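Local coordinates for protein DNA polymerase III, beta subunit (Eubacterium rectale, PDB 3T0P) that probably tethers DNA polymerases to their template as a ring-shaped head-to-tail homodimer that encircles DNA, and so makes synthesis processive, at residues T142-A147 against G174-I179; E263-I268 against F324-L329; M292-N297 against E305-D310; K314-G319 against L339-P344; I318-K323 against Y359-V364. One frame throughout, in Å; residues are numbered along the deposited sequence.

Interaction 1: residues T142-A147 against G174-I179; sequences TIFSIA and GHRISI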
# COMPACT_ATOMS: atom_id res chain seq x y z
N THR B 142 10.54 1.60 20.44
CA THR B 142 10.99 2.92 20.89
C THR B 142 11.06 4.00 19.80
O THR B 142 11.00 5.18 20.14
CB THR B 142 12.42 2.83 21.53
OG1 THR B 142 13.33 2.30 20.57
CG2 THR B 142 12.46 1.99 22.78
N ILE B 143 11.28 3.63 18.54
CA ILE B 143 11.51 4.58 17.44
C ILE B 143 10.40 5.62 17.23
O ILE B 143 10.69 6.73 16.78
CB ILE B 143 11.86 3.85 16.11
CG1 ILE B 143 12.74 4.73 15.18
CG2 ILE B 143 10.61 3.31 15.37
CD1 ILE B 143 14.07 5.07 15.73
N PHE B 144 9.14 5.28 17.56
CA PHE B 144 8.00 6.15 17.34
C PHE B 144 8.05 7.45 18.16
O PHE B 144 7.30 8.37 17.83
CB PHE B 144 6.70 5.40 17.67
CG PHE B 144 6.58 4.99 19.11
CD1 PHE B 144 6.15 5.89 20.07
CD2 PHE B 144 6.93 3.71 19.51
CE1 PHE B 144 6.08 5.52 21.42
CE2 PHE B 144 6.87 3.35 20.86
CZ PHE B 144 6.41 4.25 21.79
N SER B 145 8.85 7.52 19.25
CA SER B 145 8.82 8.71 20.09
C SER B 145 10.08 9.58 20.00
O SER B 145 10.32 10.39 20.88
CB SER B 145 8.49 8.37 21.54
OG SER B 145 9.29 7.31 22.02
N ILE B 146 10.82 9.50 18.88
CA ILE B 146 11.91 10.42 18.58
C ILE B 146 11.25 11.73 18.06
O ILE B 146 10.12 11.66 17.57
CB ILE B 146 12.94 9.82 17.58
CG1 ILE B 146 12.30 9.57 16.19
CG2 ILE B 146 13.63 8.57 18.16
CD1 ILE B 146 13.28 9.22 15.04
N ALA B 147 11.92 12.89 18.13
CA ALA B 147 11.29 14.12 17.63
C ALA B 147 11.09 14.09 16.11
O ALA B 147 11.93 13.55 15.39
CB ALA B 147 12.11 15.33 18.03
N GLY B 174 9.98 15.37 24.01
CA GLY B 174 9.56 16.48 24.86
C GLY B 174 8.17 16.33 25.45
O GLY B 174 7.82 17.05 26.39
N HIS B 175 7.38 15.37 24.92
CA HIS B 175 6.01 15.06 25.35
C HIS B 175 5.89 13.67 25.95
O HIS B 175 4.89 13.37 26.60
CB HIS B 175 5.07 15.15 24.16
CG HIS B 175 5.03 16.52 23.57
ND1 HIS B 175 5.66 16.80 22.37
CD2 HIS B 175 4.49 17.65 24.06
CE1 HIS B 175 5.45 18.08 22.15
NE2 HIS B 175 4.76 18.64 23.15
N ARG B 176 6.88 12.80 25.70
CA ARG B 176 6.88 11.41 26.15
C ARG B 176 8.27 10.82 26.14
O ARG B 176 9.15 11.36 25.47
CB ARG B 176 5.97 10.56 25.26
CG ARG B 176 6.42 10.54 23.81
CD ARG B 176 5.24 10.36 22.95
NE ARG B 176 5.52 10.67 21.55
CZ ARG B 176 5.12 9.92 20.54
NH1 ARG B 176 4.50 8.77 20.77
NH2 ARG B 176 5.37 10.28 19.29
N ILE B 177 8.44 9.69 26.84
CA ILE B 177 9.70 8.97 26.93
C ILE B 177 9.38 7.48 26.79
O ILE B 177 8.48 6.97 27.45
CB ILE B 177 10.51 9.29 28.23
CG1 ILE B 177 10.66 10.83 28.48
CG2 ILE B 177 11.89 8.60 28.23
CD1 ILE B 177 11.37 11.22 29.83
N SER B 178 10.12 6.81 25.90
CA SER B 178 10.03 5.36 25.70
C SER B 178 11.35 4.76 26.11
O SER B 178 12.39 5.16 25.60
CB SER B 178 9.71 5.02 24.26
OG SER B 178 8.50 5.64 23.89
N ILE B 179 11.32 3.84 27.08
CA ILE B 179 12.51 3.17 27.60
C ILE B 179 12.31 1.67 27.57
O ILE B 179 11.35 1.15 28.16
CB ILE B 179 12.90 3.63 29.04
CG1 ILE B 179 12.87 5.16 29.19
CG2 ILE B 179 14.26 3.06 29.47
CD1 ILE B 179 12.83 5.66 30.62
O HOH W 1 7.47 12.12 18.23
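Arg176 runs from its strand past Ser145 to the Phe144 ring. Its CB packs on the carbonyl oxygen of Leu360 in the adjoining strand. CG, set between the backbone N and the carbonyl carbon (chi1 61°), comes within 3.8 Å of Ser145 CB. The chain stays extended through CD to NE, which forms a salt bridge with Asp173, and Ser145 CB covers one face of the guanidinium near its rim. NH1 lies 3.4 Å from Phe144 CD1, at the ring edge and in its plane, while its charge is met by Asp327. The latter, on helix 322-329, lets this arginine tie the central domain to the C-terminal one beside the sheet they share through strands 176-184 and 357-361. NH2 reaches water 1 at 3.0 Å, which donates to Ile146 O. An alanine at Arg176 would probably leave Asp173 without this cationic mate and Asp327 with Lys323 but without its bond across the domain boundary, and open a gap beside the Phe144 edge. Further on, Ser178 OG and Ser145 OG share a hydrogen bond of 2.6 Å, and Ser145 OG is also bonded to Ser171. Ser178 OG lies 3.3 Å from Phe144 CZ, approaching that ring obliquely.

Interaction 2: residues E263-I268 against F324-L329; sequences ELLDCI and FFIDAL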
# COMPACT_ATOMS: atom_id res chain seq x y z
N GLU B 263 -8.13 -3.82 25.30
CA GLU B 263 -9.34 -3.01 25.48
C GLU B 263 -9.01 -1.51 25.50
O GLU B 263 -9.76 -0.73 24.91
CB GLU B 263 -10.10 -3.37 26.75
CG GLU B 263 -10.85 -4.69 26.71
CD GLU B 263 -11.48 -5.11 28.04
OE1 GLU B 263 -11.83 -4.21 28.84
OE2 GLU B 263 -11.63 -6.33 28.27
N LEU B 264 -7.91 -1.11 26.18
CA LEU B 264 -7.51 0.28 26.25
C LEU B 264 -7.10 0.78 24.84
O LEU B 264 -7.61 1.80 24.37
CB LEU B 264 -6.37 0.50 27.28
CG LEU B 264 -5.94 1.98 27.47
CD1 LEU B 264 -7.14 2.87 27.87
CD2 LEU B 264 -4.81 2.10 28.49
N LEU B 265 -6.25 0.02 24.17
CA LEU B 265 -5.82 0.33 22.80
C LEU B 265 -7.03 0.46 21.85
O LEU B 265 -7.14 1.48 21.14
CB LEU B 265 -4.83 -0.76 22.27
CG LEU B 265 -4.37 -0.62 20.80
CD1 LEU B 265 -3.81 0.81 20.51
CD2 LEU B 265 -3.34 -1.68 20.46
N ASP B 266 -7.95 -0.52 21.86
CA ASP B 266 -9.13 -0.44 20.95
C ASP B 266 -10.02 0.78 21.23
O ASP B 266 -10.53 1.39 20.29
CB ASP B 266 -9.96 -1.71 21.02
CG ASP B 266 -9.29 -2.90 20.34
OD1 ASP B 266 -8.21 -2.71 19.70
OD2 ASP B 266 -9.82 -4.04 20.48
N CYS B 267 -10.16 1.15 22.50
CA CYS B 267 -10.98 2.27 22.85
C CYS B 267 -10.36 3.61 22.41
O CYS B 267 -11.07 4.46 21.90
CB CYS B 267 -11.25 2.28 24.35
SG CYS B 267 -11.93 3.85 24.93
N ILE B 268 -9.05 3.81 22.66
CA ILE B 268 -8.36 5.04 22.30
C ILE B 268 -8.33 5.16 20.76
O ILE B 268 -8.52 6.25 20.21
CB ILE B 268 -6.96 5.12 22.94
CG1 ILE B 268 -7.09 5.02 24.48
CG2 ILE B 268 -6.29 6.44 22.54
CD1 ILE B 268 -5.79 5.16 25.32
N PHE B 324 -0.11 9.35 21.55
CA PHE B 324 0.95 8.92 22.47
C PHE B 324 0.63 7.56 23.14
O PHE B 324 1.50 6.72 23.30
CB PHE B 324 1.21 10.00 23.51
CG PHE B 324 1.65 11.35 22.96
CD1 PHE B 324 2.18 11.46 21.67
CD2 PHE B 324 1.55 12.51 23.73
CE1 PHE B 324 2.59 12.70 21.16
CE2 PHE B 324 1.95 13.75 23.21
CZ PHE B 324 2.49 13.83 21.94
N PHE B 325 -0.63 7.34 23.49
CA PHE B 325 -1.05 6.10 24.10
C PHE B 325 -1.11 4.99 23.06
O PHE B 325 -0.67 3.87 23.34
CB PHE B 325 -2.41 6.29 24.78
CG PHE B 325 -2.28 6.42 26.27
CD1 PHE B 325 -2.23 5.29 27.09
CD2 PHE B 325 -2.14 7.66 26.87
CE1 PHE B 325 -2.06 5.41 28.46
CE2 PHE B 325 -1.95 7.78 28.24
CZ PHE B 325 -1.94 6.66 29.03
N ILE B 326 -1.67 5.28 21.88
CA ILE B 326 -1.79 4.33 20.78
C ILE B 326 -0.37 3.86 20.38
O ILE B 326 -0.12 2.65 20.35
CB ILE B 326 -2.56 4.94 19.59
CG1 ILE B 326 -4.06 5.04 19.90
CG2 ILE B 326 -2.34 4.12 18.31
CD1 ILE B 326 -4.83 6.05 19.05
N ASP B 327 0.56 4.79 20.17
CA ASP B 327 1.95 4.43 19.81
C ASP B 327 2.57 3.46 20.80
O ASP B 327 3.12 2.46 20.38
CB ASP B 327 2.86 5.67 19.73
CG ASP B 327 2.62 6.62 18.59
OD1 ASP B 327 1.79 6.29 17.70
OD2 ASP B 327 3.25 7.72 18.60
N ALA B 328 2.42 3.74 22.13
CA ALA B 328 3.01 2.87 23.15
C ALA B 328 2.26 1.56 23.29
O ALA B 328 2.90 0.52 23.38
CB ALA B 328 3.07 3.59 24.50
N LEU B 329 0.92 1.58 23.30
CA LEU B 329 0.14 0.35 23.47
C LEU B 329 0.33 -0.60 22.29
O LEU B 329 0.36 -1.80 22.52
CB LEU B 329 -1.34 0.64 23.72
CG LEU B 329 -1.67 1.34 25.04
CD1 LEU B 329 -3.10 1.88 25.02
CD2 LEU B 329 -1.41 0.44 26.24
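The helix pair of the C-terminal domain, 261-272 and 322-329, is joined here by Leu264, Leu265 and Ile268 on one side and Phe325, Ile326 and Leu329 on the other. Two helices packed against beta sheets recur in each domain of beta subunits of this family. The segments run roughly antiparallel, their N-to-C directions 141° apart and their axes approaching to 9.6 Å. Leu329 enters with CD1 3.8 Å from Leu264 CG, the two side chains crossing at about a right angle. Against Leu265 it behaves differently: the two side chains run alongside in opposite senses, with the CB atoms of Leu265 and Leu329 4.0 Å apart. Leu265 then extends CD1 to Ile326 CG2 at 4.2 Å. Ile268 fills the other end by using both of its branches. CG1 is anti to the carbonyl carbon (chi1 -57°) and the extended second torsion carries CD1 to 3.6 Å from Phe325 CB, where it touches the start of that ring obliquely, whereas Ile268 CG2 lies 3.7 Å from Ile326 CG1. An alanine at Ile268 would probably open a gap beside Phe325 and Ile326, leaving the phenylalanine less firmly held. Behind the helices, Met285 of strand 283-288 touches Leu264, Ile268 and Phe325, continuing the apolar layer into the sheet. No hydrogen bond or charge passes between the segments, so their relative position rests on the fit of branched aliphatic groups round one phenylalanine and on the exclusion of water from this buried layer.

Interaction 3: residues M292-N297 against E305-D310; sequences MELRIN and EDIDID
The side chains of Glu293 and Asp306 run alongside in the same direction, their carboxylate planes 13° apart. They belong to facing strands of the beta hairpin 291-297 and 302-308. Asp306 OD1 sits against the aliphatic part of its neighbour, 3.5 Å from Glu293 CB, and 4.0 Å from Glu293 OE2. Two like charges this close would probably favour a raised pKa in one of them, but water 2 donates to both, and Asn291 also bonds to Asp306 OD1. Glu293 and Asp306 are a non-hydrogen-bonded pair, flanked by hydrogen-bonded pairs. Between Met292 and Ile307 the backbone bonds run both ways at 2.8 Å, N to O each time. Leu294 N gives a nearly straight bond to Glu305 O, 173° at the hydrogen. The face bearing Met292, Leu294 and Ile307 is largely apolar and turns to helix 261-272, where Leu294 touches Cys267; Glu305, on the same face, is met by Arg270 in a salt bridge. Glu305 also pairs with a strand of the second subunit, carrying the sheet across the dimer interface, and Asp308 forms a salt bridge with Lys103 of that subunit. On that face, Leu294 CD1 lies 3.6 Å from Ile307 CD1.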
# COMPACT_ATOMS: atom_id res chain seq x y z
N MSE B 292 -12.84 2.86 34.33
CA MSE B 292 -12.23 3.94 33.58
C MSE B 292 -13.24 4.37 32.53
O MSE B 292 -13.67 3.57 31.69
CB MSE B 292 -10.89 3.55 32.94
CG MSE B 292 -10.33 4.71 32.14
SE MSE B 292 -8.78 4.28 31.04
CE MSE B 292 -7.42 4.02 32.47
N GLU B 293 -13.61 5.65 32.57
CA GLU B 293 -14.46 6.26 31.57
C GLU B 293 -13.61 7.14 30.66
O GLU B 293 -12.88 8.02 31.16
CB GLU B 293 -15.57 7.08 32.23
CG GLU B 293 -16.49 7.67 31.19
CD GLU B 293 -17.56 8.59 31.73
OE1 GLU B 293 -17.22 9.63 32.34
OE2 GLU B 293 -18.76 8.26 31.54
N LEU B 294 -13.70 6.92 29.35
CA LEU B 294 -13.00 7.67 28.31
C LEU B 294 -13.97 8.45 27.47
O LEU B 294 -14.99 7.91 27.04
CB LEU B 294 -12.16 6.73 27.42
CG LEU B 294 -11.08 5.96 28.15
CD1 LEU B 294 -11.59 4.57 28.51
CD2 LEU B 294 -9.85 5.85 27.31
N ARG B 295 -13.67 9.72 27.25
CA ARG B 295 -14.49 10.62 26.43
C ARG B 295 -13.66 11.43 25.47
O ARG B 295 -12.51 11.82 25.78
CB ARG B 295 -15.30 11.61 27.28
CG ARG B 295 -16.28 10.98 28.25
CD ARG B 295 -16.95 12.01 29.15
NE ARG B 295 -15.97 12.75 29.95
CZ ARG B 295 -16.30 13.57 30.95
NH1 ARG B 295 -17.57 13.75 31.29
NH2 ARG B 295 -15.35 14.22 31.62
N ILE B 296 -14.29 11.75 24.34
CA ILE B 296 -13.77 12.65 23.36
C ILE B 296 -14.97 13.29 22.72
O ILE B 296 -16.03 12.66 22.63
CB ILE B 296 -12.78 11.97 22.37
CG1 ILE B 296 -11.82 13.00 21.74
CG2 ILE B 296 -13.49 11.09 21.30
CD1 ILE B 296 -10.49 12.35 21.19
N ASN B 297 -14.83 14.54 22.31
CA ASN B 297 -15.90 15.24 21.57
C ASN B 297 -15.23 16.15 20.54
O ASN B 297 -14.13 16.64 20.78
CB ASN B 297 -16.86 16.01 22.48
CG ASN B 297 -16.16 17.04 23.27
OD1 ASN B 297 -15.96 18.17 22.81
ND2 ASN B 297 -15.66 16.62 24.43
N GLU B 305 -16.95 5.79 26.57
CA GLU B 305 -16.66 4.37 26.74
C GLU B 305 -16.23 4.06 28.17
O GLU B 305 -15.46 4.82 28.74
CB GLU B 305 -15.54 3.91 25.76
CG GLU B 305 -15.34 2.40 25.79
CD GLU B 305 -14.65 1.73 24.61
OE1 GLU B 305 -14.48 2.39 23.55
OE2 GLU B 305 -14.26 0.55 24.76
N ASP B 306 -16.67 2.91 28.70
CA ASP B 306 -16.29 2.43 30.04
C ASP B 306 -15.44 1.18 29.92
O ASP B 306 -15.77 0.29 29.16
CB ASP B 306 -17.54 2.17 30.91
CG ASP B 306 -18.37 3.39 31.25
OD1 ASP B 306 -17.80 4.37 31.80
OD2 ASP B 306 -19.59 3.36 31.01
N ILE B 307 -14.35 1.11 30.66
CA ILE B 307 -13.48 -0.07 30.70
C ILE B 307 -13.34 -0.49 32.15
O ILE B 307 -13.08 0.35 33.01
CB ILE B 307 -12.09 0.17 30.03
CG1 ILE B 307 -12.22 0.76 28.60
CG2 ILE B 307 -11.24 -1.13 30.02
CD1 ILE B 307 -10.84 1.06 27.91
N ASP B 308 -13.52 -1.79 32.43
CA ASP B 308 -13.33 -2.37 33.76
C ASP B 308 -11.84 -2.32 34.12
O ASP B 308 -11.00 -2.70 33.31
CB ASP B 308 -13.80 -3.84 33.78
CG ASP B 308 -15.28 -4.08 33.67
OD1 ASP B 308 -16.06 -3.10 33.73
OD2 ASP B 308 -15.68 -5.26 33.56
N ILE B 309 -11.51 -1.83 35.32
CA ILE B 309 -10.12 -1.74 35.79
C ILE B 309 -10.03 -2.20 37.23
O ILE B 309 -11.05 -2.34 37.92
CB ILE B 309 -9.53 -0.29 35.66
CG1 ILE B 309 -10.27 0.71 36.57
CG2 ILE B 309 -9.49 0.18 34.19
CD1 ILE B 309 -9.65 2.02 36.72
N ASP B 310 -8.79 -2.36 37.71
CA ASP B 310 -8.47 -2.58 39.11
C ASP B 310 -7.64 -1.36 39.50
O ASP B 310 -6.55 -1.18 38.97
CB ASP B 310 -7.76 -3.92 39.38
O HOH W 2 -19.63 6.04 33.28

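Interaction 4: residues K314-G319 against L339-P344; sequences KDIMIG and LYMVNP
Ile316 and Ile318 carry this contact from strand 316-320 to the end of strand 336-341 and the turn that follows it. In the C-terminal domain these strands belong to two different antiparallel sheets, with helix 322-329 between them in the chain. Ile316 has CG1 anti to the backbone N (chi1 -168°), and its CD1 lies over the peptide that joins Asn343 to Pro344, 3.6 Å from Asn343 C. The same methyl touches Met341 CB at 4.1 Å. Behind it, Ile316 CG1 crosses the proline ring obliquely, 4.0 Å from Pro344 CG. Two residues on, Ile318 repeats the extended shape: its CD1 is 4.0 Å from Met341 CG, and its CG1 lies beside the Pro344 carbonyl. The pyrrolidine ring is thus set against side chain and backbone alike, for Pro344 CG also comes to 3.2 Å from Met317 O.

A second shell positions these groups. Backbone hydrogen bonds to Ile287 and Met285 hold Ile316 and Ile318 in their sheet, so that both side chains face the turn. Met341, bent at its second and third torsions, rests on Val257 and Cys348 of the strands flanking its own. The turn is steadied by the Asn343 side chain, whose OD1 accepts from Lys345 N. No direct hydrogen bond links the two segments; water 3 bridges them instead, accepting from Gly319 N at 2.9 Å and donating to Pro344 O at 2.9 Å.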
# COMPACT_ATOMS: atom_id res chain seq x y z
N LYS B 314 -6.04 7.21 44.52
CA LYS B 314 -7.02 8.26 44.28
C LYS B 314 -7.79 8.17 42.96
O LYS B 314 -7.22 7.83 41.91
CB LYS B 314 -6.33 9.64 44.29
CG LYS B 314 -5.72 10.06 45.63
CD LYS B 314 -4.85 11.31 45.46
CE LYS B 314 -4.33 11.80 46.80
NZ LYS B 314 -3.36 12.92 46.67
N ASP B 315 -9.07 8.62 43.00
CA ASP B 315 -9.85 8.84 41.78
C ASP B 315 -9.13 9.96 41.02
O ASP B 315 -8.53 10.85 41.65
CB ASP B 315 -11.30 9.25 42.10
CG ASP B 315 -12.25 8.17 42.60
OD1 ASP B 315 -11.80 7.03 42.79
OD2 ASP B 315 -13.44 8.47 42.80
N ILE B 316 -9.13 9.92 39.68
CA ILE B 316 -8.44 10.96 38.92
C ILE B 316 -9.09 11.18 37.55
O ILE B 316 -9.52 10.24 36.89
CB ILE B 316 -6.90 10.66 38.78
CG1 ILE B 316 -6.10 11.87 38.24
CG2 ILE B 316 -6.60 9.37 37.99
CD1 ILE B 316 -4.59 11.69 38.00
N MSE B 317 -9.16 12.46 37.15
CA MSE B 317 -9.55 12.86 35.81
C MSE B 317 -8.31 13.41 35.14
O MSE B 317 -7.67 14.31 35.67
CB MSE B 317 -10.69 13.85 35.81
CG MSE B 317 -11.18 14.08 34.37
SE MSE B 317 -12.65 15.32 34.21
CE MSE B 317 -11.98 16.83 35.30
N ILE B 318 -7.91 12.84 34.01
CA ILE B 318 -6.67 13.24 33.34
C ILE B 318 -6.87 13.20 31.81
O ILE B 318 -7.56 12.32 31.30
CB ILE B 318 -5.49 12.34 33.84
CG1 ILE B 318 -4.12 12.80 33.33
CG2 ILE B 318 -5.72 10.82 33.62
CD1 ILE B 318 -2.88 12.16 34.13
N GLY B 319 -6.26 14.13 31.09
CA GLY B 319 -6.36 14.18 29.64
C GLY B 319 -5.04 13.90 28.93
O GLY B 319 -3.97 14.17 29.47
N LEU B 339 -0.81 1.36 34.91
CA LEU B 339 -0.68 2.81 34.71
C LEU B 339 -0.45 3.44 36.09
O LEU B 339 -1.14 3.07 37.03
CB LEU B 339 -1.92 3.41 34.02
CG LEU B 339 -2.44 2.67 32.76
CD1 LEU B 339 -3.79 3.24 32.34
CD2 LEU B 339 -1.46 2.72 31.60
N TYR B 340 0.56 4.31 36.23
CA TYR B 340 0.89 4.98 37.49
C TYR B 340 0.75 6.46 37.31
O TYR B 340 1.33 7.03 36.38
CB TYR B 340 2.33 4.63 37.95
CG TYR B 340 2.55 3.16 38.24
CD1 TYR B 340 2.91 2.29 37.22
CD2 TYR B 340 2.30 2.64 39.49
CE1 TYR B 340 3.09 0.93 37.47
CE2 TYR B 340 2.47 1.29 39.76
CZ TYR B 340 2.88 0.43 38.75
OH TYR B 340 3.05 -0.90 39.02
N MSE B 341 0.01 7.11 38.22
CA MSE B 341 -0.21 8.55 38.13
C MSE B 341 -0.04 9.20 39.46
O MSE B 341 -0.32 8.57 40.48
CB MSE B 341 -1.64 8.85 37.62
CG MSE B 341 -1.76 8.83 36.13
SE MSE B 341 -3.34 7.88 35.50
CE MSE B 341 -2.97 6.10 36.39
N VAL B 342 0.29 10.49 39.46
CA VAL B 342 0.33 11.29 40.69
C VAL B 342 -0.86 12.22 40.67
O VAL B 342 -1.71 12.17 41.57
CB VAL B 342 1.65 12.06 40.92
CG1 VAL B 342 1.55 12.92 42.19
CG2 VAL B 342 2.83 11.12 41.01
N ASN B 343 -0.94 13.08 39.63
CA ASN B 343 -1.99 14.07 39.50
C ASN B 343 -2.22 14.43 38.01
O ASN B 343 -1.41 14.05 37.15
CB ASN B 343 -1.65 15.31 40.37
CG ASN B 343 -0.41 16.05 39.98
OD1 ASN B 343 -0.27 16.52 38.83
ND2 ASN B 343 0.49 16.22 40.94
N PRO B 344 -3.30 15.20 37.68
CA PRO B 344 -3.60 15.48 36.25
C PRO B 344 -2.56 16.30 35.47
O PRO B 344 -2.68 16.41 34.25
CB PRO B 344 -4.93 16.24 36.33
CG PRO B 344 -5.54 15.79 37.61
CD PRO B 344 -4.38 15.69 38.55
O HOH W 3 -4.72 16.37 32.19

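Interaction 5: residues I318-K323 against Y359-V364; sequences IGFNPK and YLILPV
Phe320 meets Ile361 at about a right angle and Pro363 obliquely, and these two directions set the contact. CG is anti to the carbonyl carbon (chi1 -64°), and the ring turned about chi2 puts Phe320 CD1 3.8 Å from Ile361 CG2, while CE1 lies 3.8 Å from Pro363 CB. Phe325, one helical turn into the next element, meets the Phe320 ring edge-to-face. The proline is also crossed by Ile318, whose CG1 is 3.7 Å from Pro363 CB, so Pro363 CB touches both an aliphatic and an aromatic neighbour. The touching backbones run 103° apart, far from the geometry of paired strands, yet one direct bond is made: Val364 N donates to Gly319 O at 2.8 Å, its hydrogen well aligned although the nitrogen stands 48° above the carbonyl plane. Val364 CB lies 3.7 Å from Gly319 O, and Val364 CG2 continues the cover over the Phe320 backbone. Two waters add further links. Water 4 accepts from Asn321 N and donates to Leu362 O at 2.6 Å, and water 3 donates to Val364 O. Past the contact, Asn321 takes the N-cap position, its OD1 accepting from Lys323 N at 3.2 Å. Strand 316-320 thus leads through an N-capped turn into helix 322-329, and this junction packs against the segment that follows the last strand, 357-361, of the C-terminal domain.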
# COMPACT_ATOMS: atom_id res chain seq x y z
N ILE B 318 -7.91 12.84 34.01
CA ILE B 318 -6.67 13.24 33.34
C ILE B 318 -6.87 13.20 31.81
O ILE B 318 -7.56 12.32 31.30
CB ILE B 318 -5.49 12.34 33.84
CG1 ILE B 318 -4.12 12.80 33.33
CG2 ILE B 318 -5.72 10.82 33.62
CD1 ILE B 318 -2.88 12.16 34.13
N GLY B 319 -6.26 14.13 31.09
CA GLY B 319 -6.36 14.18 29.64
C GLY B 319 -5.04 13.90 28.93
O GLY B 319 -3.97 14.17 29.47
N PHE B 320 -5.13 13.35 27.72
CA PHE B 320 -3.95 13.00 26.92
C PHE B 320 -4.17 13.13 25.44
O PHE B 320 -5.29 12.97 24.96
CB PHE B 320 -3.57 11.51 27.13
CG PHE B 320 -3.14 11.11 28.52
CD1 PHE B 320 -1.82 11.28 28.93
CD2 PHE B 320 -4.05 10.53 29.40
CE1 PHE B 320 -1.42 10.91 30.22
CE2 PHE B 320 -3.64 10.14 30.68
CZ PHE B 320 -2.33 10.34 31.08
N ASN B 321 -3.05 13.27 24.72
CA ASN B 321 -3.05 13.18 23.26
C ASN B 321 -3.21 11.68 22.95
O ASN B 321 -2.36 10.89 23.39
CB ASN B 321 -1.76 13.75 22.68
CG ASN B 321 -1.68 13.77 21.18
OD1 ASN B 321 -2.37 13.03 20.45
ND2 ASN B 321 -0.81 14.62 20.68
N PRO B 322 -4.33 11.27 22.30
CA PRO B 322 -4.56 9.83 22.06
C PRO B 322 -3.40 9.12 21.34
O PRO B 322 -3.10 7.95 21.67
CB PRO B 322 -5.84 9.78 21.22
CG PRO B 322 -6.18 11.18 20.89
CD PRO B 322 -5.43 12.10 21.77
N LYS B 323 -2.73 9.83 20.40
CA LYS B 323 -1.62 9.31 19.60
C LYS B 323 -0.49 8.67 20.46
O LYS B 323 -0.01 7.58 20.15
CB LYS B 323 -1.03 10.43 18.73
CG LYS B 323 0.13 10.01 17.83
CD LYS B 323 0.91 11.22 17.31
CE LYS B 323 1.91 10.83 16.25
NZ LYS B 323 2.98 9.93 16.77
N TYR B 359 7.05 3.50 29.69
CA TYR B 359 6.53 4.48 28.75
C TYR B 359 5.97 5.63 29.58
O TYR B 359 5.06 5.44 30.39
CB TYR B 359 5.51 3.90 27.76
CG TYR B 359 6.13 2.88 26.83
CD1 TYR B 359 6.81 3.27 25.69
CD2 TYR B 359 6.07 1.52 27.12
CE1 TYR B 359 7.44 2.34 24.87
CE2 TYR B 359 6.67 0.58 26.30
CZ TYR B 359 7.38 0.99 25.19
OH TYR B 359 7.99 0.05 24.38
N LEU B 360 6.63 6.79 29.50
CA LEU B 360 6.22 8.01 30.23
C LEU B 360 5.49 8.89 29.24
O LEU B 360 6.00 9.12 28.16
CB LEU B 360 7.46 8.73 30.81
CG LEU B 360 7.27 10.01 31.64
CD1 LEU B 360 8.51 10.31 32.43
CD2 LEU B 360 6.99 11.25 30.75
N ILE B 361 4.29 9.33 29.56
CA ILE B 361 3.51 10.19 28.67
C ILE B 361 3.09 11.41 29.49
O ILE B 361 2.57 11.24 30.57
CB ILE B 361 2.28 9.43 28.05
CG1 ILE B 361 2.72 8.20 27.21
CG2 ILE B 361 1.40 10.36 27.21
CD1 ILE B 361 1.71 7.07 27.15
N LEU B 362 3.33 12.61 28.98
CA LEU B 362 2.89 13.82 29.67
C LEU B 362 1.43 14.05 29.35
O LEU B 362 1.03 13.94 28.20
CB LEU B 362 3.71 15.08 29.32
CG LEU B 362 5.18 15.14 29.73
CD1 LEU B 362 5.81 16.45 29.25
CD2 LEU B 362 5.36 15.01 31.23
N PRO B 363 0.60 14.38 30.36
CA PRO B 363 -0.80 14.65 30.08
C PRO B 363 -0.99 16.06 29.54
O PRO B 363 -0.09 16.90 29.62
CB PRO B 363 -1.45 14.50 31.47
CG PRO B 363 -0.42 14.94 32.39
CD PRO B 363 0.91 14.56 31.79
N VAL B 364 -2.22 16.35 29.11
CA VAL B 364 -2.63 17.66 28.65
C VAL B 364 -2.72 18.60 29.84
O VAL B 364 -3.20 18.24 30.92
CB VAL B 364 -3.97 17.53 27.90
CG1 VAL B 364 -4.71 18.85 27.84
CG2 VAL B 364 -3.74 16.95 26.52
O HOH W 3 -4.72 16.37 32.19
O HOH W 4 -0.72 14.06 26.28

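Overall arrangement
Four of the five contacts build the C-terminal domain, while interaction 1 lies in the central domain and is tied to interaction 2 by the Arg176-Asp327 salt bridge. Interaction 2 is wholly buried and apolar; interaction 1 is also buried, yet relies on hydroxyls and charge. Interactions 3, 4 and 5 are partly buried and mix apolar faces with backbone bonds or bridging waters. Helix 322-329 serves interactions 2 and 5, and strand 316-320 serves interactions 4 and 5, which share Ile318, Gly319 and water 3. The hairpin of interaction 3 packs on the helix of interaction 2 and, unlike the others, reaches the second subunit. Strands 176-184 and 357-361 pair between interactions 1 and 5.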